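Local coordinates for protein beta-galactosidase (Marinomonas sp. ef1, PDB 6Y2K) that hydrolyses terminal beta-galactosidic bonds, releasing galactose, as a cold-active GH42 enzyme assembled into a hexamer, at residues V134-T139 with R309-E314; T328-A333 with G646-A651; Q387-L392 with D401-L406. All coordinates share one frame; numbering follows the deposited sequence.

Overall arrangement
Contact 1 is the deep one: it spans the interior of the TIM barrel between strands 134-138 and 310-315, and mixes aromatic, thioether and polar groups. Contacts 2 and 3 lie farther out, their centres about 24 and 25 Å from that of the chain. Both gather round helix 333-343, whose Arg-335 pairs with Asp-649 in contact 2 and with Glu-388 in contact 3. Contact 2 is partly buried, two turns joined by small methyl groups and bridging waters; contact 3 is a buried cluster of branched aliphatic side chains between neighbouring helices. Along the chain, contact 3 is nested inside the long loop closed by contact 2, and contact 1 precedes both.

Contact 1 (V134-T139 with R309-E314); sequences VASWQT and RLWIME
Ser-136 and Gln-138 meet Trp-311 and Met-313 in a buried side-chain contact across the interior of the TIM barrel, between its fourth strand, 134-138, and its seventh, 310-315. The two strands are not sheet neighbours, and the nearest alpha carbons, CA of Gln-138 and CA of Met-313, are 9.4 Å apart, so side chains alone span the gap. In one layer, Ser-136 stands at the six-membered end of the Trp-311 indole: its OG is 3.6 Å from CH2 of Trp-311, at the edge and near the ring plane, while its CB lies in that plane, 3.9 Å from the same CH2. The hydroxyl bonds to the backbone O of Asp-238, and at the other end of the indole NE1 bonds to Glu-347, which helps to fix the ring's rotation. One layer on, Gln-138 runs inward with CG anti to its backbone N (chi1 177°) and CD anti to CA. Its OE1 thereby reaches Met-313 CG at 3.4 Å and Met-313 CE at 3.6 Å, while NE2 holds the backbone O of Asp-140. Met-313 is bent at both chi2 (66°) and chi3 (79°), which swings CE to the edge of the Trp-311 ring and places this methyl between the two layers. In clan GH-A glycosidases the catalytic carboxylates sit at the C-terminal ends of these same two strands. Strand 67-71 flanks the site through Ile-69, which touches Ser-136 and Trp-311; strand 238-244 adds Val-240 against Ser-136 and Met-313, and strand 261-266 lies beside Trp-311 and Met-313.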
loop_
_atom_site.group_PDB
_atom_site.type_symbol
_atom_site.label_atom_id
_atom_site.label_comp_id
_atom_site.label_asym_id
_atom_site.label_seq_id
_atom_site.Cartn_x
_atom_site.Cartn_y
_atom_site.Cartn_z
ATOM N N VAL A 134 56.880 -23.636 -11.833
ATOM C CA VAL A 134 56.431 -22.288 -11.472
ATOM C C VAL A 134 56.349 -21.407 -12.713
ATOM O O VAL A 134 57.370 -21.066 -13.310
ATOM C CB VAL A 134 57.333 -21.655 -10.392
ATOM C CG1 VAL A 134 56.896 -20.226 -10.071
ATOM C CG2 VAL A 134 57.314 -22.505 -9.131
ATOM N N ALA A 135 55.121 -21.058 -13.100
ATOM C CA ALA A 135 54.867 -20.206 -14.258
ATOM C C ALA A 135 54.641 -18.745 -13.879
ATOM O O ALA A 135 54.801 -17.853 -14.718
ATOM C CB ALA A 135 53.670 -20.737 -15.024
ATOM N N SER A 136 54.299 -18.502 -12.612
ATOM C CA SER A 136 53.817 -17.204 -12.168
ATOM C C SER A 136 53.964 -17.053 -10.660
ATOM O O SER A 136 53.998 -18.055 -9.940
ATOM C CB SER A 136 52.340 -17.082 -12.564
ATOM O OG SER A 136 51.726 -15.947 -11.986
ATOM N N TRP A 137 54.033 -15.806 -10.184
ATOM C CA TRP A 137 53.997 -15.520 -8.748
ATOM C C TRP A 137 52.873 -14.554 -8.422
ATOM O O TRP A 137 52.719 -13.547 -9.112
ATOM C CB TRP A 137 55.304 -14.880 -8.274
ATOM C CG TRP A 137 56.522 -15.755 -8.314
ATOM C CD1 TRP A 137 57.295 -16.029 -9.401
ATOM C CD2 TRP A 137 57.124 -16.433 -7.211
ATOM N NE1 TRP A 137 58.334 -16.844 -9.047
ATOM C CE2 TRP A 137 58.260 -17.103 -7.705
ATOM C CE3 TRP A 137 56.821 -16.529 -5.845
ATOM C CZ2 TRP A 137 59.100 -17.867 -6.884
ATOM C CZ3 TRP A 137 57.654 -17.287 -5.025
ATOM C CH2 TRP A 137 58.776 -17.952 -5.549
ATOM N N GLN A 138 52.113 -14.853 -7.366
ATOM C CA GLN A 138 51.179 -13.890 -6.760
ATOM C C GLN A 138 51.862 -13.258 -5.557
ATOM O O GLN A 138 52.279 -13.972 -4.640
ATOM C CB GLN A 138 49.888 -14.578 -6.293
ATOM C CG GLN A 138 48.906 -13.635 -5.586
ATOM C CD GLN A 138 47.674 -14.342 -5.070
ATOM O OE1 GLN A 138 46.812 -14.725 -5.849
ATOM N NE2 GLN A 138 47.580 -14.512 -3.750
ATOM N N THR A 139 51.976 -11.931 -5.545
ATOM C CA THR A 139 52.495 -11.224 -4.371
ATOM C C THR A 139 51.417 -11.136 -3.292
ATOM O O THR A 139 50.322 -10.663 -3.557
ATOM C CB THR A 139 52.960 -9.806 -4.719
ATOM O OG1 THR A 139 51.921 -9.116 -5.425
ATOM C CG2 THR A 139 54.220 -9.861 -5.579
ATOM N N ARG A 309 46.140 -7.530 -19.913
ATOM C CA ARG A 309 46.187 -8.884 -19.354
ATOM C C ARG A 309 45.359 -9.043 -18.059
ATOM O O ARG A 309 45.680 -8.449 -17.015
ATOM C CB ARG A 309 47.637 -9.274 -19.107
ATOM C CG ARG A 309 48.468 -9.289 -20.388
ATOM C CD ARG A 309 49.782 -10.023 -20.196
ATOM N NE ARG A 309 49.576 -11.433 -19.874
ATOM C CZ ARG A 309 50.502 -12.240 -19.347
ATOM N NH1 ARG A 309 51.722 -11.788 -19.050
ATOM N NH2 ARG A 309 50.206 -13.511 -19.103
ATOM N N LEU A 310 44.308 -9.857 -18.161
ATOM C CA LEU A 310 43.318 -10.068 -17.107
ATOM C C LEU A 310 43.231 -11.544 -16.788
ATOM O O LEU A 310 43.101 -12.346 -17.709
ATOM C CB LEU A 310 41.941 -9.618 -17.608
ATOM C CG LEU A 310 40.707 -9.936 -16.745
ATOM C CD1 LEU A 310 40.748 -9.134 -15.452
ATOM C CD2 LEU A 310 39.424 -9.654 -17.511
ATOM N N TRP A 311 43.303 -11.887 -15.498
ATOM C CA TRP A 311 42.920 -13.198 -14.982
ATOM C C TRP A 311 41.828 -13.018 -13.925
ATOM O O TRP A 311 41.676 -11.937 -13.353
ATOM C CB TRP A 311 44.085 -13.917 -14.288
ATOM C CG TRP A 311 45.293 -14.274 -15.117
ATOM C CD1 TRP A 311 45.458 -14.142 -16.460
ATOM C CD2 TRP A 311 46.500 -14.858 -14.622
ATOM N NE1 TRP A 311 46.704 -14.584 -16.839
ATOM C CE2 TRP A 311 47.364 -15.037 -15.726
ATOM C CE3 TRP A 311 46.939 -15.240 -13.350
ATOM C CZ2 TRP A 311 48.653 -15.581 -15.594
ATOM C CZ3 TRP A 311 48.229 -15.783 -13.215
ATOM C CH2 TRP A 311 49.063 -15.954 -14.339
ATOM N N ILE A 312 41.079 -14.086 -13.665
ATOM C CA ILE A 312 40.269 -14.181 -12.461
ATOM C C ILE A 312 41.004 -15.208 -11.599
ATOM O O ILE A 312 41.020 -16.390 -11.929
ATOM C CB ILE A 312 38.812 -14.624 -12.749
ATOM C CG1 ILE A 312 37.971 -13.449 -13.279
ATOM C CG2 ILE A 312 38.133 -15.133 -11.472
ATOM C CD1 ILE A 312 38.464 -12.794 -14.550
ATOM N N MET A 313 41.649 -14.746 -10.527
ATOM C CA MET A 313 42.397 -15.631 -9.633
ATOM C C MET A 313 41.481 -16.462 -8.744
ATOM O O MET A 313 41.832 -17.582 -8.398
ATOM C CB MET A 313 43.356 -14.832 -8.753
ATOM C CG MET A 313 44.362 -15.671 -7.981
ATOM S SD MET A 313 45.524 -16.499 -9.097
ATOM C CE MET A 313 46.615 -15.140 -9.462
ATOM N N GLU A 314 40.331 -15.904 -8.356
ATOM C CA GLU A 314 39.370 -16.593 -7.484
ATOM C C GLU A 314 37.945 -16.410 -8.013
ATOM O O GLU A 314 37.415 -15.296 -8.013
ATOM C CB GLU A 314 39.454 -16.066 -6.041
ATOM C CG GLU A 314 40.830 -16.162 -5.378
ATOM C CD GLU A 314 40.870 -15.592 -3.972
ATOM O OE1 GLU A 314 39.792 -15.315 -3.411
ATOM O OE2 GLU A 314 41.984 -15.416 -3.408
#

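Contact 2 (T328-A333 with G646-A651); sequences TPADGA and GAADVA
A type II turn that carries a G1 beta bulge, Gly-646 to Asp-649, meets a second type II turn, Ala-330 to Ala-333, which leads into helix 333-343. Ala-648 makes the meeting: its left-handed backbone (phi 55°, psi 42°) is that of the first bulge position, commonly glycine in such bulges, and its methyl faces the other turn. Ala-648 CB packs 4.2 Å from Ala-330 CB, and the carbonyl O of Asp-331 lies at the methyl's flank. Beside this small apolar patch the carbonyls of Gly-332 and Ala-648 approach each other with O atoms 3.7 Å apart, and water 2 relieves the pair by donating a hydrogen bond of 2.8 Å to Gly-332 O and another of 2.8 Å to Ala-648 O. Water 1 lies 3.2 Å from Asp-331 O and Ala-648 O alike, with more acceptors around it than protons to give. The bulge is braced by the Asp-649 carboxylate: Gly-646 N bonds to Asp-649 OD2 at 3.1 Å, on the anti lone pair, and OD1 takes a weak bond from Val-650 N as well as a salt bridge from Arg-335. Gly-332, the N-cap of helix 333-343, donates its N-H to the Glu-381 carboxylate. Leu-336 of helix 333-343 and the loop residue Val-289 pack on Ala-648, while Ala-648 and Asp-649 together stand opposite Asn-623 of strand 618-623, Asp-649 bonding to it through the backbone.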
loop_
_atom_site.group_PDB
_atom_site.type_symbol
_atom_site.label_atom_id
_atom_site.label_comp_id
_atom_site.label_asym_id
_atom_site.label_seq_id
_atom_site.Cartn_x
_atom_site.Cartn_y
_atom_site.Cartn_z
ATOM N N THR A 328 23.043 -20.674 -2.434
ATOM C CA THR A 328 23.649 -21.491 -3.480
ATOM C C THR A 328 23.445 -20.807 -4.843
ATOM O O THR A 328 22.376 -20.238 -5.095
ATOM C CB THR A 328 23.033 -22.898 -3.543
ATOM O OG1 THR A 328 21.605 -22.810 -3.512
ATOM C CG2 THR A 328 23.514 -23.757 -2.369
ATOM N N PRO A 329 24.456 -20.859 -5.729
ATOM C CA PRO A 329 24.264 -20.323 -7.085
ATOM C C PRO A 329 23.218 -21.091 -7.877
ATOM O O PRO A 329 22.956 -22.263 -7.586
ATOM C CB PRO A 329 25.651 -20.470 -7.741
ATOM C CG PRO A 329 26.617 -20.739 -6.641
ATOM C CD PRO A 329 25.834 -21.344 -5.511
ATOM N N ALA A 330 22.612 -20.439 -8.867
ATOM C CA ALA A 330 21.701 -21.136 -9.788
ATOM C C ALA A 330 22.486 -22.218 -10.520
ATOM O O ALA A 330 23.691 -22.064 -10.742
ATOM C CB ALA A 330 21.106 -20.178 -10.808
ATOM N N ASP A 331 21.814 -23.302 -10.882
ATOM C CA ASP A 331 22.439 -24.319 -11.718
ATOM C C ASP A 331 22.862 -23.648 -13.031
ATOM O O ASP A 331 22.080 -22.918 -13.640
ATOM C CB ASP A 331 21.493 -25.509 -11.951
ATOM C CG ASP A 331 21.346 -26.418 -10.704
ATOM O OD1 ASP A 331 22.214 -26.407 -9.780
ATOM O OD2 ASP A 331 20.357 -27.186 -10.662
ATOM N N GLY A 332 24.124 -23.851 -13.410
ATOM C CA GLY A 332 24.736 -23.190 -14.571
ATOM C C GLY A 332 25.448 -21.860 -14.306
ATOM O O GLY A 332 26.143 -21.339 -15.196
ATOM N N ALA A 333 25.308 -21.308 -13.096
ATOM C CA ALA A 333 25.908 -20.003 -12.782
ATOM C C ALA A 333 27.440 -19.990 -12.833
ATOM O O ALA A 333 28.019 -18.995 -13.242
ATOM C CB ALA A 333 25.415 -19.467 -11.441
ATOM N N GLY A 646 18.386 -19.784 -22.103
ATOM C CA GLY A 646 17.813 -20.157 -20.806
ATOM C C GLY A 646 18.209 -19.235 -19.661
ATOM O O GLY A 646 19.091 -18.383 -19.803
ATOM N N ALA A 647 17.533 -19.391 -18.528
ATOM C CA ALA A 647 17.924 -18.717 -17.291
ATOM C C ALA A 647 19.357 -19.107 -16.916
ATOM O O ALA A 647 19.698 -20.290 -16.972
ATOM C CB ALA A 647 16.974 -19.096 -16.162
ATOM N N ALA A 648 20.184 -18.120 -16.562
ATOM C CA ALA A 648 21.595 -18.349 -16.190
ATOM C C ALA A 648 22.389 -19.113 -17.275
ATOM O O ALA A 648 23.195 -19.987 -16.968
ATOM C CB ALA A 648 21.681 -19.068 -14.837
ATOM N N ASP A 649 22.162 -18.750 -18.535
ATOM C CA ASP A 649 22.670 -19.487 -19.690
ATOM C C ASP A 649 23.556 -18.585 -20.544
ATOM O O ASP A 649 23.542 -17.352 -20.405
ATOM C CB ASP A 649 21.478 -20.024 -20.503
ATOM C CG ASP A 649 21.846 -21.123 -21.502
ATOM O OD1 ASP A 649 22.937 -21.739 -21.385
ATOM O OD2 ASP A 649 21.013 -21.352 -22.426
ATOM N N VAL A 650 24.329 -19.228 -21.420
ATOM C CA VAL A 650 25.303 -18.591 -22.292
ATOM C C VAL A 650 25.072 -19.097 -23.715
ATOM O O VAL A 650 24.829 -20.288 -23.913
ATOM C CB VAL A 650 26.748 -18.989 -21.888
ATOM C CG1 VAL A 650 27.779 -18.289 -22.764
ATOM C CG2 VAL A 650 27.004 -18.696 -20.409
ATOM N N ALA A 651 25.146 -18.199 -24.694
ATOM C CA ALA A 651 25.241 -18.598 -26.099
ATOM C C ALA A 651 26.409 -17.871 -26.751
ATOM O O ALA A 651 26.707 -16.723 -26.403
ATOM C CB ALA A 651 23.944 -18.311 -26.838
HETATM O O HOH W 1 21.842 -22.906 -16.802
HETATM O O HOH W 2 25.312 -21.657 -17.857
#

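Contact 3 (Q387-L392 with D401-L406); sequences QEVKVL and DELMSL
Leu-392 and Leu-403 mark the closest approach of two helical segments, with CA of Leu-392 8.6 Å from CA of Leu-403. Residues 387-392 are an inner part of helix 377-395, whereas 401-406 takes in nearly all of the short helix 400-404 and the chain leaving it. At that end the carbonyl O of Asp-401 is gripped twice, by Ser-405 N at 3.1 Å and by Ser-405 OG at 2.9 Å, the two donors coming from opposite faces of the carbonyl plane. Farther on, Arg-615 NH2 bonds to the backbone O of both Met-404 and Leu-406. The fold explains the proximity: helix 377-395 follows strand 348-352, the last of the TIM barrel, and a short connection turns the chain into helix 400-404 before it goes on to strand 412-415 of the next sheet. Leu-403 is the side chain that reaches from the short helix to the long one, forked toward two partners one helical turn apart. Its CD1 rests 3.8 Å from the backbone O of Val-389 and 4.3 Å from Val-389 CG2; its CD2 meets Leu-392 CD1 at 4.0 Å. A chi1 of -139°, well off a staggered value, sets these two methyls on their partners. CG of Leu-392 points away from the backbone N (chi1 -155°), which carries its fork toward Leu-403, and the two leucines cross at a slant. Met-1 touches both leucines, and Trp-339 of helix 333-343 packs on Val-389 and Leu-392, with Phe-342 of that helix also against the valine.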
loop_
_atom_site.group_PDB
_atom_site.type_symbol
_atom_site.label_atom_id
_atom_site.label_comp_id
_atom_site.label_asym_id
_atom_site.label_seq_id
_atom_site.Cartn_x
_atom_site.Cartn_y
_atom_site.Cartn_z
ATOM N N GLN A 387 35.281 -28.329 -22.267
ATOM C CA GLN A 387 34.800 -28.958 -23.509
ATOM C C GLN A 387 34.296 -27.896 -24.486
ATOM O O GLN A 387 34.632 -27.934 -25.671
ATOM C CB GLN A 387 33.693 -29.978 -23.220
ATOM C CG GLN A 387 34.176 -31.194 -22.436
ATOM C CD GLN A 387 33.070 -31.984 -21.730
ATOM O OE1 GLN A 387 31.927 -31.522 -21.587
ATOM N NE2 GLN A 387 33.420 -33.189 -21.267
ATOM N N GLU A 388 33.518 -26.935 -23.983
ATOM C CA GLU A 388 32.973 -25.878 -24.835
ATOM C C GLU A 388 34.030 -24.958 -25.436
ATOM O O GLU A 388 33.843 -24.504 -26.571
ATOM C CB GLU A 388 31.899 -25.053 -24.114
ATOM C CG GLU A 388 30.593 -25.810 -23.892
ATOM C CD GLU A 388 29.572 -25.021 -23.083
ATOM O OE1 GLU A 388 29.962 -24.164 -22.247
ATOM O OE2 GLU A 388 28.365 -25.249 -23.294
ATOM N N VAL A 389 35.134 -24.685 -24.729
ATOM C CA VAL A 389 36.176 -23.838 -25.349
ATOM C C VAL A 389 36.884 -24.593 -26.495
ATOM O O VAL A 389 37.262 -23.973 -27.477
ATOM C CB VAL A 389 37.189 -23.118 -24.389
ATOM C CG1 VAL A 389 36.634 -22.856 -22.986
ATOM C CG2 VAL A 389 38.554 -23.778 -24.360
ATOM N N LYS A 390 37.044 -25.910 -26.374
ATOM C CA LYS A 390 37.589 -26.717 -27.481
ATOM C C LYS A 390 36.672 -26.679 -28.707
ATOM O O LYS A 390 37.151 -26.490 -29.821
ATOM C CB LYS A 390 37.842 -28.161 -27.052
ATOM C CG LYS A 390 39.002 -28.305 -26.081
ATOM C CD LYS A 390 39.138 -29.741 -25.620
ATOM C CE LYS A 390 40.251 -29.896 -24.598
ATOM N NZ LYS A 390 40.084 -31.167 -23.835
ATOM N N VAL A 391 35.362 -26.810 -28.475
ATOM C CA VAL A 391 34.343 -26.684 -29.539
ATOM C C VAL A 391 34.424 -25.311 -30.220
ATOM O O VAL A 391 34.393 -25.217 -31.453
ATOM C CB VAL A 391 32.913 -26.939 -29.005
ATOM C CG1 VAL A 391 31.856 -26.630 -30.062
ATOM C CG2 VAL A 391 32.754 -28.381 -28.536
ATOM N N LEU A 392 34.548 -24.259 -29.416
ATOM C CA LEU A 392 34.655 -22.907 -29.938
ATOM C C LEU A 392 35.912 -22.752 -30.788
ATOM O O LEU A 392 35.836 -22.269 -31.907
ATOM C CB LEU A 392 34.688 -21.876 -28.806
ATOM C CG LEU A 392 34.227 -20.425 -29.039
ATOM C CD1 LEU A 392 35.053 -19.463 -28.187
ATOM C CD2 LEU A 392 34.190 -19.953 -30.486
ATOM N N ASP A 401 46.111 -20.941 -28.014
ATOM C CA ASP A 401 46.876 -19.703 -27.899
ATOM C C ASP A 401 46.301 -18.574 -28.766
ATOM O O ASP A 401 46.260 -17.412 -28.344
ATOM C CB ASP A 401 48.343 -19.959 -28.267
ATOM C CG ASP A 401 49.278 -18.971 -27.624
ATOM O OD1 ASP A 401 49.376 -17.825 -28.121
ATOM O OD2 ASP A 401 49.914 -19.352 -26.618
ATOM N N GLU A 402 45.875 -18.917 -29.979
ATOM C CA GLU A 402 45.176 -17.974 -30.854
ATOM C C GLU A 402 43.823 -17.541 -30.270
ATOM O O GLU A 402 43.457 -16.371 -30.355
ATOM C CB GLU A 402 44.977 -18.580 -32.239
ATOM C CG GLU A 402 46.271 -18.704 -33.032
ATOM C CD GLU A 402 46.109 -19.515 -34.305
ATOM O OE1 GLU A 402 45.396 -20.543 -34.295
ATOM O OE2 GLU A 402 46.706 -19.115 -35.324
ATOM N N LEU A 403 43.113 -18.491 -29.661
ATOM C CA LEU A 403 41.835 -18.220 -28.979
ATOM C C LEU A 403 42.005 -17.142 -27.906
ATOM O O LEU A 403 41.258 -16.163 -27.867
ATOM C CB LEU A 403 41.272 -19.495 -28.332
ATOM C CG LEU A 403 39.775 -19.792 -28.421
ATOM C CD1 LEU A 403 39.397 -20.776 -27.325
ATOM C CD2 LEU A 403 38.902 -18.554 -28.360
ATOM N N MET A 404 43.004 -17.333 -27.051
ATOM C CA MET A 404 43.345 -16.374 -25.992
ATOM C C MET A 404 43.727 -15.000 -26.549
ATOM O O MET A 404 43.461 -13.983 -25.910
ATOM C CB MET A 404 44.483 -16.939 -25.130
ATOM C CG MET A 404 45.018 -16.013 -24.050
ATOM S SD MET A 404 46.327 -16.800 -23.099
ATOM C CE MET A 404 45.338 -17.921 -22.132
ATOM N N SER A 405 44.354 -14.982 -27.726
ATOM C CA SER A 405 44.793 -13.755 -28.375
ATOM C C SER A 405 43.702 -12.978 -29.125
ATOM O O SER A 405 43.995 -11.905 -29.655
ATOM C CB SER A 405 45.935 -14.065 -29.351
ATOM O OG SER A 405 47.015 -14.676 -28.664
ATOM N N LEU A 406 42.469 -13.492 -29.187
ATOM C CA LEU A 406 41.357 -12.729 -29.775
ATOM C C LEU A 406 41.301 -11.322 -29.177
ATOM O O LEU A 406 41.515 -11.162 -27.969
ATOM C CB LEU A 406 40.006 -13.409 -29.528
ATOM C CG LEU A 406 39.616 -14.610 -30.387
ATOM C CD1 LEU A 406 38.352 -15.244 -29.819
ATOM C CD2 LEU A 406 39.427 -14.201 -31.840
#